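Local atomic coordinates of processed glycerol phosphate lipoteichoic acid synthase 2 (Bacillus subtilis, PDB entry 2W8D), a protein that belongs to the lipoteichoic acid synthase family and carries a magnesium-binding, sulfatase-like alpha/beta domain of the alkaline phosphatase clan. Residues V24-A29 with I317-G322; V56-N61 with Y230-I235; N110-V115 with Y143-I148; G309-A314 with E339-I344. All coordinates share one frame; numbering follows the deposited sequence.

Contact 1: V24-A29 with I317-G322; sequences VYFGKA and ILHLLG
The F26 ring lies against the end of helix 313-320. G322 CA sits over one of its faces, offset toward the rim, and forms a CH-pi contact at 4.1 Å from the ring centroid. H319 O approaches the same ring obliquely and comes within 3.2 Å of F26 CD1. The Y25 ring leads away from the helix, and V24 CG1 lies over the centre of one of its faces. Two motifs meet here. The helix closes with a Schellman motif at G322, and residues Y25-K28 form a type II beta turn. F26 CG is anti to the backbone N (chi1 177°) and lies beside the carbonyl carbon; the ring beyond it reaches the helix end. The two glycines pack backbone to backbone, with G27 CA 3.4 Å from G322 CA. H319 O accepts two N-H groups: G27 N from the turn at 3.0 Å and G322 N from the Schellman motif at 2.9 Å. L320 O accepts A29 N at 2.9 Å, with the donor tilted 25° from the carbonyl plane. The turn and the residue after it thus engage two successive carbonyls at the helix end. The H319 ring is fixed from elsewhere, by D334 at ND1 and T325 at NE2. Toward the large sheet, L320 touches I294 of strand 292-296, while A29 and L321 touch I252 of strand 251-257. L321 CD2 reaches to 3.4 Å from A29 O.

Contact 2: V56-N61 with Y230-I235; sequences VTPFLN and YLDQSI
D232, on the long helix 219-244, points its carboxylate at the first turn of helix 58-65, so that two helices of the sulfatase-like alpha/beta domain are joined side chain to backbone. D232 CB packs 3.9 Å from T57 CA. CG is anti to the backbone N (chi1 -172°) and lies near T57 C and F59 N. The two oxygens then divide the work. OD2 accepts F59 N at 2.8 Å in a nearly straight bond (166°). OD1 accepts L60 N at 2.9 Å. Each uses its syn lone pair, so two successive N-H groups grip the carboxylate, one at each oxygen. The start of the helix probably favours the negative charge there. Carbon atoms also pack on these oxygens: P58 CD is 3.2 Å from D232 OD2, and L60 CG is 3.1 Å from D232 OD1. One turn later I235 adds an apolar patch and itself rests on V37 and L39 of strand 33-39. The F59 ring also meets F239 edge-to-face. I235 CG2 meets both F59 and L60, lying 3.9 Å from F59 CD2 and 4.1 Å from L60 CD2.

Contact 3: N110-V115 with Y143-I148; sequences NTLQSV and YKAEGI
S114 and E146 make the tight part of this contact. S114 OG presses on the first two carbons of the E146 side chain, 3.4 Å from E146 CB and 3.4 Å from E146 CG. S114 CB is as near to the backbone, at 3.4 Å from E146 O. The serine OG is anti to its own carbonyl carbon (chi1 -55°), and this turns it onto the glutamate. L112 comes in beside it. Its side chain crosses that of E146 at a slant, with L112 CD1 3.8 Å from E146 CG, and the same methyl is 4.3 Å from A145 CB. The polar ends are tied together from outside: N93 bonds S114 OG through OD1 and E146 OE2 through ND2. One residue thus holds both side chains in place.

The other side is looser and is bridged by water. The two segments share no direct hydrogen bond. Two waters stand between the backbones instead, and both donate to A145 O. One also accepts from L112 N. The other accepts from S114 N at 3.1 Å and makes a weak bond to L112 O. Carbonyl A145 O, at the end of its helix, is therefore satisfied by water.

The helix 139-145 closes in a Schellman motif, where G147 has positive phi and I148 N bonds back to Y143 O at 3.0 Å. Along the chain, helix 139-145 connects the parallel, paired strands 125-130 and 150-152, a beta-alpha-beta crossover, and the loop 110-115 packs where this helix turns toward the second strand.

Contact 4: G309-A314 with E339-I344; sequences GDVDVA and EHREVI
R341 CG stands between its backbone N and carbonyl carbon (chi1 68°), and chi2 of 88° bends the chain and places CD; the guanidinium beyond it reaches D312. D312 CG lies beside its own backbone N, anti to the carbonyl carbon. The result is an end-on salt bridge. R341 NH2 bonds D312 OD1 at 2.8 Å, and R341 NH1 bonds D312 OD2 at 3.0 Å. The match is not flat, since the carboxylate and guanidinium planes are 51° apart. D312 OD2 also accepts G309 N at 2.9 Å, and this donor reaches it from the opposite face of the carboxylate to R341 NH1. H340 turns its ring edge to the same oxygen, with CE1 3.3 Å from D312 OD2. I344 CG2 packs 3.7 Å from G309 N. Both charges have further partners: R341 NH2 pairs with E388 of helix 380-397, and D312 OD1 accepts S333 N. H340 is held by Y307 O at NE2 and S333 OG at ND1. The contact lies where strand 308-309, which pairs in parallel with strand 70-76 of the large sheet, leads into helix 313-320, and where I344 opens the small antiparallel sheet by pairing with I352.

In the fold
Contacts 1 and 4 use opposite ends of helix 313-320, and their centres are 16 Å apart. Contact 3 packs against that helix through V115: its CG1 lies 3.8 Å from L318 CD1 of contact 1, and its CG2 lies 3.8 Å from A314 CB of contact 4. These three contacts therefore gather around one helix. Contact 2 is separate. Its centre is 32 Å from that of contact 3, on the opposite side of the chain's centre, and its nearest atoms are about 14 Å from contact 4. The magnesium ion, at the site of E40, phosphothreonine T84, D258 and H259, lies about 14 Å from the I235 side chain of contact 2.

Contact 1: V24-A29 with I317-G322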
loop_
_atom_site.group_PDB
_atom_site.type_symbol
_atom_site.label_atom_id
_atom_site.label_comp_id
_atom_site.label_asym_id
_atom_site.label_seq_id
_atom_site.Cartn_x
_atom_site.Cartn_y
_atom_site.Cartn_z
ATOM N N VAL A 24 -1.720 13.474 -19.863
ATOM C CA VAL A 24 -1.409 12.208 -20.516
ATOM C C VAL A 24 -2.140 11.064 -19.814
ATOM O O VAL A 24 -2.483 10.059 -20.448
ATOM C CB VAL A 24 0.104 11.926 -20.516
ATOM C CG1 VAL A 24 0.396 10.468 -20.872
ATOM C CG2 VAL A 24 0.815 12.878 -21.489
ATOM N N TYR A 25 -2.403 11.230 -18.520
ATOM C CA TYR A 25 -2.973 10.150 -17.703
ATOM C C TYR A 25 -4.332 10.443 -17.061
ATOM O O TYR A 25 -5.060 9.520 -16.738
ATOM C CB TYR A 25 -1.963 9.676 -16.636
ATOM C CG TYR A 25 -0.652 9.195 -17.217
ATOM C CD1 TYR A 25 -0.592 8.036 -17.990
ATOM C CD2 TYR A 25 0.526 9.908 -17.006
ATOM C CE1 TYR A 25 0.606 7.599 -18.530
ATOM C CE2 TYR A 25 1.733 9.484 -17.543
ATOM C CZ TYR A 25 1.768 8.325 -18.302
ATOM O OH TYR A 25 2.963 7.907 -18.848
ATOM N N PHE A 26 -4.677 11.716 -16.891
ATOM C CA PHE A 26 -5.842 12.082 -16.105
ATOM C C PHE A 26 -7.138 11.684 -16.780
ATOM O O PHE A 26 -7.452 12.169 -17.867
ATOM C CB PHE A 26 -5.840 13.580 -15.823
ATOM C CG PHE A 26 -7.046 14.044 -15.073
ATOM C CD1 PHE A 26 -7.202 13.730 -13.716
ATOM C CD2 PHE A 26 -8.032 14.779 -15.712
ATOM C CE1 PHE A 26 -8.332 14.148 -13.000
ATOM C CE2 PHE A 26 -9.176 15.206 -15.017
ATOM C CZ PHE A 26 -9.334 14.887 -13.664
ATOM N N GLY A 27 -7.895 10.802 -16.143
ATOM C CA GLY A 27 -9.208 10.429 -16.667
ATOM C C GLY A 27 -9.137 9.288 -17.663
ATOM O O GLY A 27 -10.164 8.807 -18.119
ATOM N N LYS A 28 -7.924 8.823 -17.958
ATOM C CA LYS A 28 -7.701 7.791 -18.975
ATOM C C LYS A 28 -8.202 6.406 -18.567
ATOM O O LYS A 28 -8.250 5.487 -19.385
ATOM C CB LYS A 28 -6.209 7.729 -19.378
ATOM C CG LYS A 28 -5.687 8.966 -20.104
ATOM C CD LYS A 28 -6.427 9.206 -21.420
ATOM C CE LYS A 28 -5.711 10.247 -22.296
ATOM N NZ LYS A 28 -6.473 10.571 -23.540
ATOM N N ALA A 29 -8.570 6.261 -17.308
ATOM C CA ALA A 29 -9.119 5.007 -16.814
ATOM C C ALA A 29 -10.487 5.256 -16.177
ATOM O O ALA A 29 -10.993 4.458 -15.371
ATOM C CB ALA A 29 -8.167 4.365 -15.823
ATOM N N ILE A 317 -4.432 7.117 -8.256
ATOM C CA ILE A 317 -5.555 6.308 -8.686
ATOM C C ILE A 317 -6.760 7.148 -9.004
ATOM O O ILE A 317 -7.386 6.958 -10.035
ATOM C CB ILE A 317 -5.931 5.297 -7.609
ATOM C CG1 ILE A 317 -4.726 4.394 -7.320
ATOM C CG2 ILE A 317 -7.170 4.488 -8.022
ATOM C CD1 ILE A 317 -4.048 3.851 -8.580
ATOM N N LEU A 318 -7.089 8.080 -8.121
ATOM C CA LEU A 318 -8.223 8.961 -8.335
ATOM C C LEU A 318 -8.050 9.752 -9.630
ATOM O O LEU A 318 -8.969 9.832 -10.433
ATOM C CB LEU A 318 -8.407 9.885 -7.134
ATOM C CG LEU A 318 -9.629 9.769 -6.221
ATOM C CD1 LEU A 318 -10.542 8.540 -6.436
ATOM C CD2 LEU A 318 -9.227 9.936 -4.784
ATOM N N HIS A 319 -6.848 10.283 -9.836
ATOM C CA HIS A 319 -6.504 11.003 -11.055
ATOM C C HIS A 319 -6.681 10.149 -12.291
ATOM O O HIS A 319 -7.295 10.606 -13.248
ATOM C CB HIS A 319 -5.107 11.644 -10.974
ATOM C CG HIS A 319 -5.056 12.813 -10.036
ATOM N ND1 HIS A 319 -3.887 13.471 -9.714
ATOM C CD2 HIS A 319 -6.038 13.423 -9.323
ATOM C CE1 HIS A 319 -4.150 14.439 -8.855
ATOM N NE2 HIS A 319 -5.449 14.434 -8.605
ATOM N N LEU A 320 -6.196 8.909 -12.245
ATOM C CA LEU A 320 -6.396 7.967 -13.350
ATOM C C LEU A 320 -7.896 7.807 -13.671
ATOM O O LEU A 320 -8.275 7.686 -14.840
ATOM C CB LEU A 320 -5.754 6.608 -13.055
ATOM C CG LEU A 320 -4.245 6.441 -13.319
ATOM C CD1 LEU A 320 -3.702 5.197 -12.625
ATOM C CD2 LEU A 320 -3.922 6.383 -14.801
ATOM N N LEU A 321 -8.739 7.858 -12.638
ATOM C CA LEU A 321 -10.191 7.701 -12.810
ATOM C C LEU A 321 -10.893 8.992 -13.197
ATOM O O LEU A 321 -12.117 9.032 -13.349
ATOM C CB LEU A 321 -10.820 7.150 -11.532
ATOM C CG LEU A 321 -10.466 5.744 -11.060
ATOM C CD1 LEU A 321 -10.992 5.568 -9.642
ATOM C CD2 LEU A 321 -11.092 4.717 -11.982
ATOM N N GLY A 322 -10.126 10.057 -13.354
ATOM C CA GLY A 322 -10.717 11.326 -13.766
ATOM C C GLY A 322 -11.327 12.104 -12.617
ATOM O O GLY A 322 -12.110 13.004 -12.845
#

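Contact 2: V56-N61 with Y230-I235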
loop_
_atom_site.group_PDB
_atom_site.type_symbol
_atom_site.label_atom_id
_atom_site.label_comp_id
_atom_site.label_asym_id
_atom_site.label_seq_id
_atom_site.Cartn_x
_atom_site.Cartn_y
_atom_site.Cartn_z
ATOM N N VAL A 56 12.460 -15.840 -7.700
ATOM C CA VAL A 56 11.643 -15.970 -6.519
ATOM C C VAL A 56 10.251 -15.492 -6.868
ATOM O O VAL A 56 9.268 -16.148 -6.533
ATOM C CB VAL A 56 12.195 -15.134 -5.321
ATOM C CG1 VAL A 56 11.209 -15.201 -4.138
ATOM C CG2 VAL A 56 13.580 -15.616 -4.903
ATOM N N THR A 57 10.143 -14.344 -7.528
ATOM C CA THR A 57 8.798 -13.847 -7.899
ATOM C C THR A 57 8.574 -13.700 -9.444
ATOM O O THR A 57 8.390 -12.581 -9.948
ATOM C CB THR A 57 8.457 -12.555 -7.126
ATOM O OG1 THR A 57 9.456 -11.565 -7.379
ATOM C CG2 THR A 57 8.430 -12.815 -5.612
ATOM N N PRO A 58 8.608 -14.831 -10.198
ATOM C CA PRO A 58 8.587 -14.710 -11.668
ATOM C C PRO A 58 7.371 -13.978 -12.266
ATOM O O PRO A 58 7.514 -13.304 -13.300
ATOM C CB PRO A 58 8.611 -16.187 -12.168
ATOM C CG PRO A 58 8.080 -17.011 -11.010
ATOM C CD PRO A 58 8.696 -16.242 -9.782
ATOM N N PHE A 59 6.186 -14.098 -11.666
ATOM C CA PHE A 59 5.056 -13.330 -12.216
ATOM C C PHE A 59 5.219 -11.824 -12.029
ATOM O O PHE A 59 5.004 -11.042 -12.964
ATOM C CB PHE A 59 3.699 -13.771 -11.657
ATOM C CG PHE A 59 2.540 -13.268 -12.462
ATOM C CD1 PHE A 59 2.301 -13.782 -13.751
ATOM C CD2 PHE A 59 1.721 -12.251 -11.962
ATOM C CE1 PHE A 59 1.201 -13.344 -14.534
ATOM C CE2 PHE A 59 0.641 -11.777 -12.709
ATOM C CZ PHE A 59 0.358 -12.342 -14.018
ATOM N N LEU A 60 5.618 -11.439 -10.821
ATOM C CA LEU A 60 5.765 -10.032 -10.460
ATOM C C LEU A 60 6.882 -9.440 -11.295
ATOM O O LEU A 60 6.748 -8.322 -11.793
ATOM C CB LEU A 60 5.991 -9.864 -8.950
ATOM C CG LEU A 60 4.744 -10.261 -8.108
ATOM C CD1 LEU A 60 4.954 -10.125 -6.569
ATOM C CD2 LEU A 60 3.443 -9.545 -8.500
ATOM N N ASN A 61 7.961 -10.201 -11.478
ATOM C CA ASN A 61 9.042 -9.826 -12.410
ATOM C C ASN A 61 8.567 -9.527 -13.824
ATOM O O ASN A 61 8.991 -8.540 -14.420
ATOM C CB ASN A 61 10.152 -10.898 -12.465
ATOM C CG ASN A 61 10.776 -11.135 -11.122
ATOM O OD1 ASN A 61 10.541 -10.379 -10.165
ATOM N ND2 ASN A 61 11.550 -12.201 -11.021
ATOM N N TYR A 230 5.344 -18.549 -3.141
ATOM C CA TYR A 230 3.945 -18.927 -3.038
ATOM C C TYR A 230 2.976 -17.735 -3.320
ATOM O O TYR A 230 1.982 -17.880 -4.083
ATOM C CB TYR A 230 3.667 -19.608 -1.679
ATOM C CG TYR A 230 2.216 -20.010 -1.478
ATOM C CD1 TYR A 230 1.749 -21.257 -1.904
ATOM C CD2 TYR A 230 1.303 -19.122 -0.908
ATOM C CE1 TYR A 230 0.418 -21.617 -1.740
ATOM C CE2 TYR A 230 -0.008 -19.456 -0.737
ATOM C CZ TYR A 230 -0.450 -20.708 -1.171
ATOM O OH TYR A 230 -1.747 -21.039 -1.004
ATOM N N LEU A 231 3.249 -16.589 -2.700
ATOM C CA LEU A 231 2.519 -15.338 -2.957
ATOM C C LEU A 231 2.496 -15.032 -4.470
ATOM O O LEU A 231 1.452 -14.715 -5.031
ATOM C CB LEU A 231 3.157 -14.163 -2.184
ATOM C CG LEU A 231 2.459 -12.790 -2.283
ATOM C CD1 LEU A 231 0.921 -12.874 -2.157
ATOM C CD2 LEU A 231 2.961 -11.783 -1.251
ATOM N N ASP A 232 3.649 -15.146 -5.105
ATOM C CA ASP A 232 3.766 -14.876 -6.526
ATOM C C ASP A 232 2.889 -15.798 -7.406
ATOM O O ASP A 232 2.256 -15.338 -8.333
ATOM C CB ASP A 232 5.215 -14.982 -6.949
ATOM C CG ASP A 232 5.440 -14.535 -8.370
ATOM O OD1 ASP A 232 5.432 -13.291 -8.561
ATOM O OD2 ASP A 232 5.645 -15.410 -9.274
ATOM N N GLN A 233 2.842 -17.085 -7.096
ATOM C CA GLN A 233 1.919 -18.003 -7.777
ATOM C C GLN A 233 0.454 -17.641 -7.573
ATOM O O GLN A 233 -0.344 -17.780 -8.493
ATOM C CB GLN A 233 2.198 -19.446 -7.364
ATOM C CG GLN A 233 3.623 -19.890 -7.758
ATOM C CD GLN A 233 3.986 -21.308 -7.314
ATOM O OE1 GLN A 233 3.523 -21.796 -6.278
ATOM N NE2 GLN A 233 4.822 -21.974 -8.103
ATOM N N SER A 234 0.105 -17.178 -6.377
ATOM C CA SER A 234 -1.246 -16.758 -6.038
ATOM C C SER A 234 -1.674 -15.562 -6.863
ATOM O O SER A 234 -2.814 -15.486 -7.265
ATOM C CB SER A 234 -1.339 -16.352 -4.557
ATOM O OG SER A 234 -0.929 -17.384 -3.675
ATOM N N ILE A 235 -0.775 -14.609 -7.089
ATOM C CA ILE A 235 -1.109 -13.415 -7.867
ATOM C C ILE A 235 -1.316 -13.821 -9.328
ATOM O O ILE A 235 -2.282 -13.382 -9.968
ATOM C CB ILE A 235 -0.019 -12.311 -7.778
ATOM C CG1 ILE A 235 0.147 -11.823 -6.334
ATOM C CG2 ILE A 235 -0.323 -11.159 -8.777
ATOM C CD1 ILE A 235 -1.186 -11.631 -5.603
#

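Contact 3: N110-V115 with Y143-I148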
loop_
_atom_site.group_PDB
_atom_site.type_symbol
_atom_site.label_atom_id
_atom_site.label_comp_id
_atom_site.label_asym_id
_atom_site.label_seq_id
_atom_site.Cartn_x
_atom_site.Cartn_y
_atom_site.Cartn_z
ATOM N N ASN A 110 -13.146 8.662 14.111
ATOM C CA ASN A 110 -12.899 9.894 13.350
ATOM C C ASN A 110 -13.914 10.028 12.187
ATOM O O ASN A 110 -14.429 9.011 11.706
ATOM C CB ASN A 110 -11.437 9.981 12.854
ATOM C CG ASN A 110 -10.521 10.706 13.849
ATOM O OD1 ASN A 110 -10.768 10.711 15.066
ATOM N ND2 ASN A 110 -9.480 11.334 13.337
ATOM N N THR A 111 -14.218 11.261 11.766
ATOM C CA THR A 111 -14.929 11.478 10.510
ATOM C C THR A 111 -13.935 11.415 9.338
ATOM O O THR A 111 -12.933 12.135 9.301
ATOM C CB THR A 111 -15.712 12.820 10.499
ATOM O OG1 THR A 111 -16.721 12.829 11.547
ATOM C CG2 THR A 111 -16.368 13.052 9.125
ATOM N N LEU A 112 -14.207 10.532 8.386
ATOM C CA LEU A 112 -13.302 10.319 7.270
ATOM C C LEU A 112 -13.938 10.625 5.913
ATOM O O LEU A 112 -15.164 10.585 5.756
ATOM C CB LEU A 112 -12.760 8.885 7.308
ATOM C CG LEU A 112 -11.913 8.518 8.529
ATOM C CD1 LEU A 112 -11.459 7.107 8.378
ATOM C CD2 LEU A 112 -10.723 9.452 8.693
ATOM N N GLN A 113 -13.091 10.941 4.936
ATOM C CA GLN A 113 -13.562 11.212 3.584
ATOM C C GLN A 113 -12.745 10.368 2.620
ATOM O O GLN A 113 -11.991 10.870 1.796
ATOM C CB GLN A 113 -13.550 12.716 3.298
ATOM C CG GLN A 113 -14.360 13.443 4.372
ATOM C CD GLN A 113 -14.259 14.952 4.362
ATOM O OE1 GLN A 113 -13.248 15.502 3.978
ATOM N NE2 GLN A 113 -15.317 15.628 4.831
ATOM N N SER A 114 -12.904 9.059 2.755
ATOM C CA SER A 114 -12.131 8.074 2.000
ATOM C C SER A 114 -12.446 7.995 0.506
ATOM O O SER A 114 -13.519 8.423 0.055
ATOM C CB SER A 114 -12.394 6.693 2.582
ATOM O OG SER A 114 -12.103 6.687 3.967
ATOM N N VAL A 115 -11.521 7.390 -0.227
ATOM C CA VAL A 115 -11.703 7.018 -1.620
ATOM C C VAL A 115 -12.966 6.173 -1.862
ATOM O O VAL A 115 -13.804 6.563 -2.656
ATOM C CB VAL A 115 -10.445 6.311 -2.152
ATOM C CG1 VAL A 115 -10.587 6.038 -3.624
ATOM C CG2 VAL A 115 -9.222 7.207 -1.886
ATOM N N TYR A 143 -13.682 0.288 8.672
ATOM C CA TYR A 143 -14.206 0.238 7.331
ATOM C C TYR A 143 -15.542 0.931 7.264
ATOM O O TYR A 143 -15.891 1.484 6.237
ATOM C CB TYR A 143 -14.366 -1.197 6.870
ATOM C CG TYR A 143 -13.084 -1.894 6.492
ATOM C CD1 TYR A 143 -11.869 -1.215 6.374
ATOM C CD2 TYR A 143 -13.100 -3.250 6.236
ATOM C CE1 TYR A 143 -10.693 -1.913 6.044
ATOM C CE2 TYR A 143 -11.970 -3.932 5.896
ATOM C CZ TYR A 143 -10.780 -3.284 5.790
ATOM O OH TYR A 143 -9.708 -4.062 5.424
ATOM N N LYS A 144 -16.289 0.919 8.360
ATOM C CA LYS A 144 -17.602 1.542 8.354
ATOM C C LYS A 144 -17.410 3.041 8.265
ATOM O O LYS A 144 -18.151 3.733 7.549
ATOM C CB LYS A 144 -18.356 1.211 9.627
ATOM C CG LYS A 144 -18.768 -0.214 9.735
ATOM C CD LYS A 144 -19.437 -0.378 11.068
ATOM C CE LYS A 144 -20.560 -1.331 10.997
ATOM N NZ LYS A 144 -20.133 -2.635 11.492
ATOM N N ALA A 145 -16.404 3.540 8.979
ATOM C CA ALA A 145 -16.077 4.956 8.934
ATOM C C ALA A 145 -15.607 5.329 7.519
ATOM O O ALA A 145 -15.788 6.470 7.073
ATOM C CB ALA A 145 -14.983 5.284 9.978
ATOM N N GLU A 146 -15.010 4.365 6.824
ATOM C CA GLU A 146 -14.429 4.622 5.492
ATOM C C GLU A 146 -15.445 4.486 4.346
ATOM O O GLU A 146 -15.131 4.760 3.185
ATOM C CB GLU A 146 -13.184 3.742 5.241
ATOM C CG GLU A 146 -11.985 4.117 6.131
ATOM C CD GLU A 146 -10.718 3.256 5.897
ATOM O OE1 GLU A 146 -10.822 2.069 5.454
ATOM O OE2 GLU A 146 -9.607 3.800 6.164
ATOM N N GLY A 147 -16.659 4.079 4.704
ATOM C CA GLY A 147 -17.715 3.796 3.770
ATOM C C GLY A 147 -17.624 2.512 2.979
ATOM O O GLY A 147 -18.247 2.406 1.922
ATOM N N ILE A 148 -16.861 1.530 3.435
ATOM C CA ILE A 148 -16.760 0.315 2.651
ATOM C C ILE A 148 -18.123 -0.395 2.766
ATOM O O ILE A 148 -18.579 -0.650 3.891
ATOM C CB ILE A 148 -15.624 -0.632 3.089
ATOM C CG1 ILE A 148 -14.224 0.027 3.115
ATOM C CG2 ILE A 148 -15.588 -1.874 2.193
ATOM C CD1 ILE A 148 -13.882 0.917 2.003
HETATM O O HOH W 1 -15.317 8.197 4.577
HETATM O O HOH W 2 -16.535 8.640 8.573
#

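Contact 4: G309-A314 with E339-I344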
loop_
_atom_site.group_PDB
_atom_site.type_symbol
_atom_site.label_atom_id
_atom_site.label_comp_id
_atom_site.label_asym_id
_atom_site.label_seq_id
_atom_site.Cartn_x
_atom_site.Cartn_y
_atom_site.Cartn_z
ATOM N N GLY A 309 5.743 7.549 -1.684
ATOM C CA GLY A 309 5.350 6.739 -0.523
ATOM C C GLY A 309 3.884 6.318 -0.546
ATOM O O GLY A 309 3.140 6.728 -1.424
ATOM N N ASP A 310 3.478 5.475 0.400
ATOM C CA ASP A 310 2.089 5.034 0.526
ATOM C C ASP A 310 1.019 6.109 0.320
ATOM O O ASP A 310 0.019 5.799 -0.298
ATOM C CB ASP A 310 1.831 4.441 1.919
ATOM C CG ASP A 310 2.414 3.088 2.084
ATOM O OD1 ASP A 310 2.508 2.327 1.067
ATOM O OD2 ASP A 310 2.810 2.800 3.237
ATOM N N VAL A 311 1.202 7.333 0.866
ATOM C CA VAL A 311 0.154 8.379 0.840
ATOM C C VAL A 311 -0.063 8.930 -0.585
ATOM O O VAL A 311 -1.061 9.622 -0.865
ATOM C CB VAL A 311 0.438 9.556 1.836
ATOM C CG1 VAL A 311 0.327 9.104 3.335
ATOM C CG2 VAL A 311 1.770 10.200 1.553
ATOM N N ASP A 312 0.872 8.616 -1.483
ATOM C CA ASP A 312 0.762 9.046 -2.868
ATOM C C ASP A 312 -0.150 8.159 -3.726
ATOM O O ASP A 312 -0.557 8.581 -4.795
ATOM C CB ASP A 312 2.142 9.126 -3.531
ATOM C CG ASP A 312 3.121 10.018 -2.779
ATOM O OD1 ASP A 312 2.696 10.957 -2.083
ATOM O OD2 ASP A 312 4.333 9.813 -2.941
ATOM N N VAL A 313 -0.466 6.945 -3.279
ATOM C CA VAL A 313 -1.254 6.023 -4.115
ATOM C C VAL A 313 -2.673 6.514 -4.437
ATOM O O VAL A 313 -3.095 6.490 -5.602
ATOM C CB VAL A 313 -1.286 4.574 -3.551
ATOM C CG1 VAL A 313 -1.979 3.594 -4.533
ATOM C CG2 VAL A 313 0.098 4.083 -3.302
ATOM N N ALA A 314 -3.386 6.981 -3.427
ATOM C CA ALA A 314 -4.809 7.322 -3.567
ATOM C C ALA A 314 -5.070 8.402 -4.621
ATOM O O ALA A 314 -5.972 8.226 -5.435
ATOM C CB ALA A 314 -5.445 7.712 -2.200
ATOM N N GLU A 339 4.600 17.872 -11.166
ATOM C CA GLU A 339 5.040 18.590 -9.975
ATOM C C GLU A 339 5.250 17.672 -8.763
ATOM O O GLU A 339 5.547 18.165 -7.667
ATOM C CB GLU A 339 4.003 19.664 -9.588
ATOM C CG GLU A 339 3.215 20.347 -10.779
ATOM C CD GLU A 339 2.065 21.287 -10.310
ATOM O OE1 GLU A 339 1.479 22.004 -11.163
ATOM O OE2 GLU A 339 1.758 21.326 -9.097
ATOM N N HIS A 340 5.098 16.356 -8.942
ATOM C CA HIS A 340 5.130 15.377 -7.830
ATOM C C HIS A 340 6.347 15.532 -6.915
ATOM O O HIS A 340 7.474 15.450 -7.407
ATOM C CB HIS A 340 5.061 13.937 -8.382
ATOM C CG HIS A 340 5.347 12.873 -7.365
ATOM N ND1 HIS A 340 4.528 12.628 -6.279
ATOM C CD2 HIS A 340 6.364 11.984 -7.273
ATOM C CE1 HIS A 340 5.031 11.634 -5.569
ATOM N NE2 HIS A 340 6.138 11.217 -6.160
ATOM N N ARG A 341 6.122 15.743 -5.608
ATOM C CA ARG A 341 7.239 15.892 -4.644
ATOM C C ARG A 341 7.922 14.560 -4.361
ATOM O O ARG A 341 7.264 13.540 -4.308
ATOM C CB ARG A 341 6.818 16.618 -3.352
ATOM C CG ARG A 341 5.842 15.857 -2.418
ATOM C CD ARG A 341 6.570 14.946 -1.408
ATOM N NE ARG A 341 5.618 14.180 -0.602
ATOM C CZ ARG A 341 5.036 13.039 -0.977
ATOM N NH1 ARG A 341 5.298 12.500 -2.166
ATOM N NH2 ARG A 341 4.166 12.447 -0.169
ATOM N N GLU A 342 9.242 14.559 -4.190
ATOM C CA GLU A 342 9.977 13.309 -4.039
ATOM C C GLU A 342 10.716 13.175 -2.722
ATOM O O GLU A 342 11.521 12.272 -2.559
ATOM C CB GLU A 342 10.943 13.140 -5.194
ATOM C CG GLU A 342 10.217 12.848 -6.497
ATOM C CD GLU A 342 11.148 12.469 -7.628
ATOM O OE1 GLU A 342 11.389 13.328 -8.505
ATOM O OE2 GLU A 342 11.641 11.326 -7.636
ATOM N N VAL A 343 10.430 14.054 -1.775
ATOM C CA VAL A 343 11.002 13.978 -0.458
ATOM C C VAL A 343 9.984 13.162 0.370
ATOM O O VAL A 343 8.906 13.657 0.674
ATOM C CB VAL A 343 11.206 15.399 0.139
ATOM C CG1 VAL A 343 11.896 15.320 1.462
ATOM C CG2 VAL A 343 12.042 16.313 -0.823
ATOM N N ILE A 344 10.332 11.918 0.718
ATOM C CA ILE A 344 9.345 10.958 1.209
ATOM C C ILE A 344 9.461 10.806 2.711
ATOM O O ILE A 344 10.440 10.266 3.200
ATOM C CB ILE A 344 9.457 9.566 0.522
ATOM C CG1 ILE A 344 9.620 9.670 -1.016
ATOM C CG2 ILE A 344 8.248 8.707 0.830
ATOM C CD1 ILE A 344 8.565 10.486 -1.699
#